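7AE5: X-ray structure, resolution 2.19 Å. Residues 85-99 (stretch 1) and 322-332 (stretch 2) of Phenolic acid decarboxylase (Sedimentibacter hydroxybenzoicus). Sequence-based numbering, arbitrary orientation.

Stretch 1 (85-99) STKDQFYELNRRWDK
Stretch 2 322-332: ALNTSVPLYKQ

An α-helix begins at Thr-86 and runs through Arg-95, and residues 323-332 form a second that continues later in the chain. Their axes approach to 9.7 Å and cross at -65°, the N-to-C directions diverging by 65°. Backbone φ/ψ values lie near -65°/-40° from Thr-86 to Arg-95 and from Val-327 to Gln-332; exceptions are Leu-323 (-85°/-25°) and Asn-324 (-71°/-16°) in the first turn of the second helix, and Arg-96 (-84°/-10°) and Asp-98 (-105°/11°). Two close CA pairs set the register: Phe-90 CA to Leu-323 CA at 6.2 Å and Asn-94 CA to Val-327 CA at 5.7 Å. Ser-85 (φ/ψ -59°/157°, χ1 p) caps the first helix, its OG accepting from Asp-88 N at 3.1 Å. A type I turn spans Arg-96 to Lys-99, and Trp-97 and Asp-98, its two middle residues, both meet the second helix. The second helix kinks at Pro-328, whose nitrogen carries no hydrogen to bond to the preceding turn; regular bonding resumes with Tyr-330 N to Ser-326 O at 2.9 Å.

The contact buries 721 Å², both sides summed, and is largely apolar. Leu-323 (m, t) points toward the first helix and enters a hole formed by Thr-86, Gln-89, Phe-90 and Leu-93; its CD1 lies 3.6 Å from Phe-90 N, and its CB lies 3.6 Å from Leu-93 CD1. Reciprocally, Phe-90 (χ1 t, χ2 88°) fits among Leu-323, Ser-326, Val-327 and Tyr-330. Its CA-CB bond points sideways, but the t rotamer carries the ring into this pocket. There its edge meets the face of Tyr-330 (χ1 t, χ2 78°), with centroids 5.3 Å apart, planes at 79° and Phe-90 CZ 3.6 Å from Tyr-330 CG.

Val-327 (t) points toward the first stretch. Val-327 CG2 lies 3.9 Å from Phe-90 CE1 and 4.1 Å from Leu-93 CB, while Val-327 CG1 covers one face of the Trp-97 indole, 3.5 Å from Trp-97 CD2 and 3.8 Å from the five-membered ring centroid, a CH-π contact. Trp-97 (χ1 t, χ2 -99°) reaches along the second helix, placing CZ2 3.8 Å from Pro-328 CG and CH2 3.8 Å from Asn-324 CA.

Polar bonding gathers at Lys-331, whose side chain (m, t, t, m), extended through χ2 and χ3, passes Trp-97, with Lys-331 CE 3.6 Å from Trp-97 CB. The ammonium Lys-331 NZ donates to Asn-94 OD1 at 2.7 Å and weakly to Asn-94 O at 3.4 Å. Asn-94 (χ1 t, χ2 63°) also brings ND2 to 3.4 Å from Tyr-330 CE2. Asp-98 (χ1 m) adds charge complementarity through a long salt bridge, OD2 to Lys-331 NZ at 3.8 Å.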

# COMPACT_ATOMS: atom_id res chain seq x y z
N SER C 85 -1.08 -4.11 -41.17
CA SER C 85 -0.84 -4.08 -39.73
C SER C 85 -2.11 -4.43 -38.97
O SER C 85 -3.23 -4.29 -39.47
CB SER C 85 -0.34 -2.70 -39.31
OG SER C 85 -1.43 -1.84 -39.03
N THR C 86 -1.92 -4.90 -37.74
CA THR C 86 -3.06 -5.31 -36.92
C THR C 86 -3.97 -4.13 -36.61
O THR C 86 -5.20 -4.26 -36.60
CB THR C 86 -2.56 -5.97 -35.63
OG1 THR C 86 -1.74 -7.10 -35.96
CG2 THR C 86 -3.74 -6.45 -34.79
N LYS C 87 -3.38 -2.96 -36.36
CA LYS C 87 -4.18 -1.76 -36.11
C LYS C 87 -5.07 -1.43 -37.30
O LYS C 87 -6.25 -1.12 -37.14
CB LYS C 87 -3.26 -0.58 -35.78
CG LYS C 87 -3.96 0.77 -35.73
CD LYS C 87 -2.98 1.88 -35.38
CE LYS C 87 -3.61 2.94 -34.49
NZ LYS C 87 -2.91 4.27 -34.61
N ASP C 88 -4.51 -1.51 -38.52
CA ASP C 88 -5.31 -1.21 -39.70
C ASP C 88 -6.38 -2.28 -39.93
O ASP C 88 -7.48 -1.96 -40.40
CB ASP C 88 -4.41 -1.08 -40.93
CG ASP C 88 -3.77 0.29 -41.04
OD1 ASP C 88 -2.77 0.43 -41.77
OD2 ASP C 88 -4.28 1.24 -40.39
N GLN C 89 -6.07 -3.54 -39.61
CA GLN C 89 -7.10 -4.57 -39.64
C GLN C 89 -8.20 -4.27 -38.63
O GLN C 89 -9.38 -4.54 -38.87
CB GLN C 89 -6.49 -5.95 -39.37
CG GLN C 89 -5.49 -6.43 -40.40
CD GLN C 89 -5.16 -7.90 -40.24
OE1 GLN C 89 -6.05 -8.73 -40.08
NE2 GLN C 89 -3.87 -8.24 -40.29
N PHE C 90 -7.82 -3.70 -37.48
CA PHE C 90 -8.80 -3.35 -36.45
C PHE C 90 -9.73 -2.25 -36.94
O PHE C 90 -10.94 -2.29 -36.68
CB PHE C 90 -8.06 -2.94 -35.18
CG PHE C 90 -8.92 -2.20 -34.18
CD1 PHE C 90 -9.65 -2.89 -33.23
CD2 PHE C 90 -8.96 -0.81 -34.17
CE1 PHE C 90 -10.43 -2.22 -32.31
CE2 PHE C 90 -9.73 -0.14 -33.25
CZ PHE C 90 -10.47 -0.84 -32.32
N TYR C 91 -9.20 -1.26 -37.66
CA TYR C 91 -10.03 -0.16 -38.14
C TYR C 91 -10.95 -0.62 -39.26
O TYR C 91 -12.09 -0.16 -39.36
CB TYR C 91 -9.15 0.99 -38.61
CG TYR C 91 -8.66 1.86 -37.48
CD1 TYR C 91 -9.53 2.29 -36.49
CD2 TYR C 91 -7.33 2.23 -37.39
CE1 TYR C 91 -9.09 3.08 -35.45
CE2 TYR C 91 -6.88 3.01 -36.35
CZ TYR C 91 -7.76 3.43 -35.39
OH TYR C 91 -7.31 4.22 -34.36
N GLU C 92 -10.48 -1.52 -40.12
CA GLU C 92 -11.33 -2.05 -41.18
C GLU C 92 -12.47 -2.89 -40.60
O GLU C 92 -13.61 -2.80 -41.06
CB GLU C 92 -10.49 -2.88 -42.16
CG GLU C 92 -11.24 -3.32 -43.40
CD GLU C 92 -11.74 -2.15 -44.23
OE1 GLU C 92 -11.01 -1.14 -44.33
OE2 GLU C 92 -12.85 -2.25 -44.80
N LEU C 93 -12.17 -3.71 -39.58
CA LEU C 93 -13.22 -4.45 -38.90
C LEU C 93 -14.22 -3.53 -38.23
O LEU C 93 -15.43 -3.77 -38.28
CB LEU C 93 -12.60 -5.40 -37.87
CG LEU C 93 -12.41 -6.84 -38.35
CD1 LEU C 93 -12.11 -7.76 -37.19
CD2 LEU C 93 -13.72 -7.27 -39.00
N ASN C 94 -13.74 -2.45 -37.61
CA ASN C 94 -14.64 -1.51 -36.95
C ASN C 94 -15.51 -0.78 -37.97
O ASN C 94 -16.69 -0.49 -37.69
CB ASN C 94 -13.84 -0.51 -36.12
CG ASN C 94 -14.72 0.53 -35.46
OD1 ASN C 94 -15.57 0.20 -34.63
ND2 ASN C 94 -14.52 1.79 -35.82
N ARG C 95 -14.97 -0.49 -39.15
CA ARG C 95 -15.74 0.20 -40.17
C ARG C 95 -16.86 -0.68 -40.71
O ARG C 95 -17.96 -0.19 -40.99
CB ARG C 95 -14.82 0.66 -41.31
CG ARG C 95 -15.51 1.47 -42.39
CD ARG C 95 -14.61 1.65 -43.60
NE ARG C 95 -14.37 0.39 -44.30
CZ ARG C 95 -15.22 -0.17 -45.14
NH1 ARG C 95 -16.39 0.39 -45.42
NH2 ARG C 95 -14.90 -1.33 -45.71
N ARG C 96 -16.61 -1.98 -40.84
CA ARG C 96 -17.60 -2.91 -41.38
C ARG C 96 -18.59 -3.41 -40.32
O ARG C 96 -19.59 -4.03 -40.69
CB ARG C 96 -16.91 -4.11 -42.01
CG ARG C 96 -15.84 -3.78 -43.04
CD ARG C 96 -15.43 -5.01 -43.84
NE ARG C 96 -14.28 -4.75 -44.70
CZ ARG C 96 -13.50 -5.70 -45.21
NH1 ARG C 96 -13.72 -6.98 -44.97
NH2 ARG C 96 -12.47 -5.35 -45.97
N TRP C 97 -18.33 -3.14 -39.04
CA TRP C 97 -19.01 -3.86 -37.96
C TRP C 97 -20.52 -3.66 -38.00
O TRP C 97 -21.28 -4.62 -37.77
CB TRP C 97 -18.45 -3.43 -36.61
CG TRP C 97 -18.70 -4.42 -35.51
CD1 TRP C 97 -19.68 -4.37 -34.57
CD2 TRP C 97 -17.95 -5.62 -35.24
NE1 TRP C 97 -19.60 -5.45 -33.73
CE2 TRP C 97 -18.55 -6.23 -34.12
CE3 TRP C 97 -16.84 -6.23 -35.83
CZ2 TRP C 97 -18.07 -7.43 -33.58
CZ3 TRP C 97 -16.37 -7.41 -35.29
CH2 TRP C 97 -16.98 -8.00 -34.18
N ASP C 98 -20.98 -2.44 -38.26
CA ASP C 98 -22.38 -2.10 -38.08
C ASP C 98 -23.16 -1.98 -39.39
O ASP C 98 -24.30 -1.51 -39.38
CB ASP C 98 -22.50 -0.79 -37.28
CG ASP C 98 -22.33 -1.00 -35.79
OD1 ASP C 98 -22.52 -2.14 -35.32
OD2 ASP C 98 -22.02 -0.02 -35.08
N LYS C 99 -22.57 -2.41 -40.51
CA LYS C 99 -23.25 -2.28 -41.79
C LYS C 99 -24.52 -3.13 -41.81
O LYS C 99 -24.49 -4.32 -41.50
CB LYS C 99 -22.32 -2.70 -42.92
CG LYS C 99 -21.11 -1.80 -43.09
CD LYS C 99 -20.15 -2.35 -44.13
CE LYS C 99 -20.79 -2.39 -45.51
NZ LYS C 99 -19.88 -1.84 -46.56
N ALA C 322 -9.45 -12.29 -31.27
CA ALA C 322 -8.61 -11.11 -31.06
C ALA C 322 -9.38 -9.82 -31.30
O ALA C 322 -9.70 -9.09 -30.36
CB ALA C 322 -7.37 -11.19 -31.96
N LEU C 323 -9.68 -9.51 -32.56
CA LEU C 323 -10.29 -8.23 -32.91
C LEU C 323 -11.80 -8.22 -32.75
O LEU C 323 -12.38 -7.14 -32.56
CB LEU C 323 -9.91 -7.85 -34.34
CG LEU C 323 -8.41 -7.64 -34.59
CD1 LEU C 323 -8.18 -6.97 -35.94
CD2 LEU C 323 -7.79 -6.82 -33.47
N ASN C 324 -12.46 -9.38 -32.83
CA ASN C 324 -13.89 -9.43 -32.59
C ASN C 324 -14.22 -9.21 -31.12
O ASN C 324 -15.38 -8.94 -30.79
CB ASN C 324 -14.47 -10.76 -33.06
CG ASN C 324 -13.59 -11.94 -32.71
OD1 ASN C 324 -12.37 -11.81 -32.58
ND2 ASN C 324 -14.20 -13.11 -32.55
N THR C 325 -13.24 -9.33 -30.23
CA THR C 325 -13.41 -8.90 -28.85
C THR C 325 -13.15 -7.40 -28.71
O THR C 325 -13.83 -6.72 -27.93
CB THR C 325 -12.48 -9.69 -27.93
OG1 THR C 325 -12.74 -11.09 -28.06
CG2 THR C 325 -12.67 -9.28 -26.47
N SER C 326 -12.19 -6.88 -29.48
CA SER C 326 -11.72 -5.51 -29.28
C SER C 326 -12.66 -4.48 -29.89
O SER C 326 -12.84 -3.39 -29.33
CB SER C 326 -10.32 -5.36 -29.86
OG SER C 326 -9.49 -6.45 -29.49
N VAL C 327 -13.26 -4.79 -31.05
CA VAL C 327 -14.13 -3.82 -31.72
C VAL C 327 -15.36 -3.47 -30.88
O VAL C 327 -15.68 -2.28 -30.76
CB VAL C 327 -14.49 -4.32 -33.13
CG1 VAL C 327 -15.60 -3.46 -33.72
CG2 VAL C 327 -13.27 -4.29 -34.03
N PRO C 328 -16.09 -4.43 -30.29
CA PRO C 328 -17.22 -4.03 -29.44
C PRO C 328 -16.82 -3.17 -28.25
O PRO C 328 -17.50 -2.18 -27.96
CB PRO C 328 -17.82 -5.37 -28.99
CG PRO C 328 -17.40 -6.33 -30.04
CD PRO C 328 -16.03 -5.89 -30.44
N LEU C 329 -15.73 -3.51 -27.57
CA LEU C 329 -15.28 -2.70 -26.44
C LEU C 329 -14.90 -1.29 -26.90
O LEU C 329 -15.18 -0.31 -26.21
CB LEU C 329 -14.10 -3.37 -25.73
CG LEU C 329 -14.42 -4.63 -24.94
CD1 LEU C 329 -13.14 -5.31 -24.47
CD2 LEU C 329 -15.31 -4.31 -23.75
N TYR C 330 -14.25 -1.19 -28.06
CA TYR C 330 -13.90 0.12 -28.60
C TYR C 330 -15.15 0.96 -28.86
O TYR C 330 -15.17 2.16 -28.57
CB TYR C 330 -13.09 -0.04 -29.88
CG TYR C 330 -12.97 1.22 -30.71
CD1 TYR C 330 -12.08 2.22 -30.37
CD2 TYR C 330 -13.75 1.40 -31.85
CE1 TYR C 330 -11.97 3.37 -31.13
CE2 TYR C 330 -13.65 2.54 -32.62
CZ TYR C 330 -12.75 3.53 -32.25
OH TYR C 330 -12.65 4.67 -33.01
N LYS C 331 -16.21 0.34 -29.38
CA LYS C 331 -17.43 1.08 -29.66
C LYS C 331 -18.13 1.52 -28.38
O LYS C 331 -18.71 2.61 -28.33
CB LYS C 331 -18.37 0.23 -30.52
CG LYS C 331 -17.95 0.12 -31.98
CD LYS C 331 -19.00 -0.62 -32.79
CE LYS C 331 -18.61 -0.74 -34.25
NZ LYS C 331 -18.28 0.58 -34.86
N GLN C 332 -18.09 0.69 -27.33
CA GLN C 332 -18.69 1.08 -26.06
C GLN C 332 -17.92 2.23 -25.42
O GLN C 332 -18.53 3.16 -24.88
CB GLN C 332 -18.76 -0.12 -25.11
CG GLN C 332 -19.37 -1.37 -25.73
CD GLN C 332 -19.39 -2.55 -24.79
OE1 GLN C 332 -18.61 -2.61 -23.83
NE2 GLN C 332 -20.26 -3.51 -25.06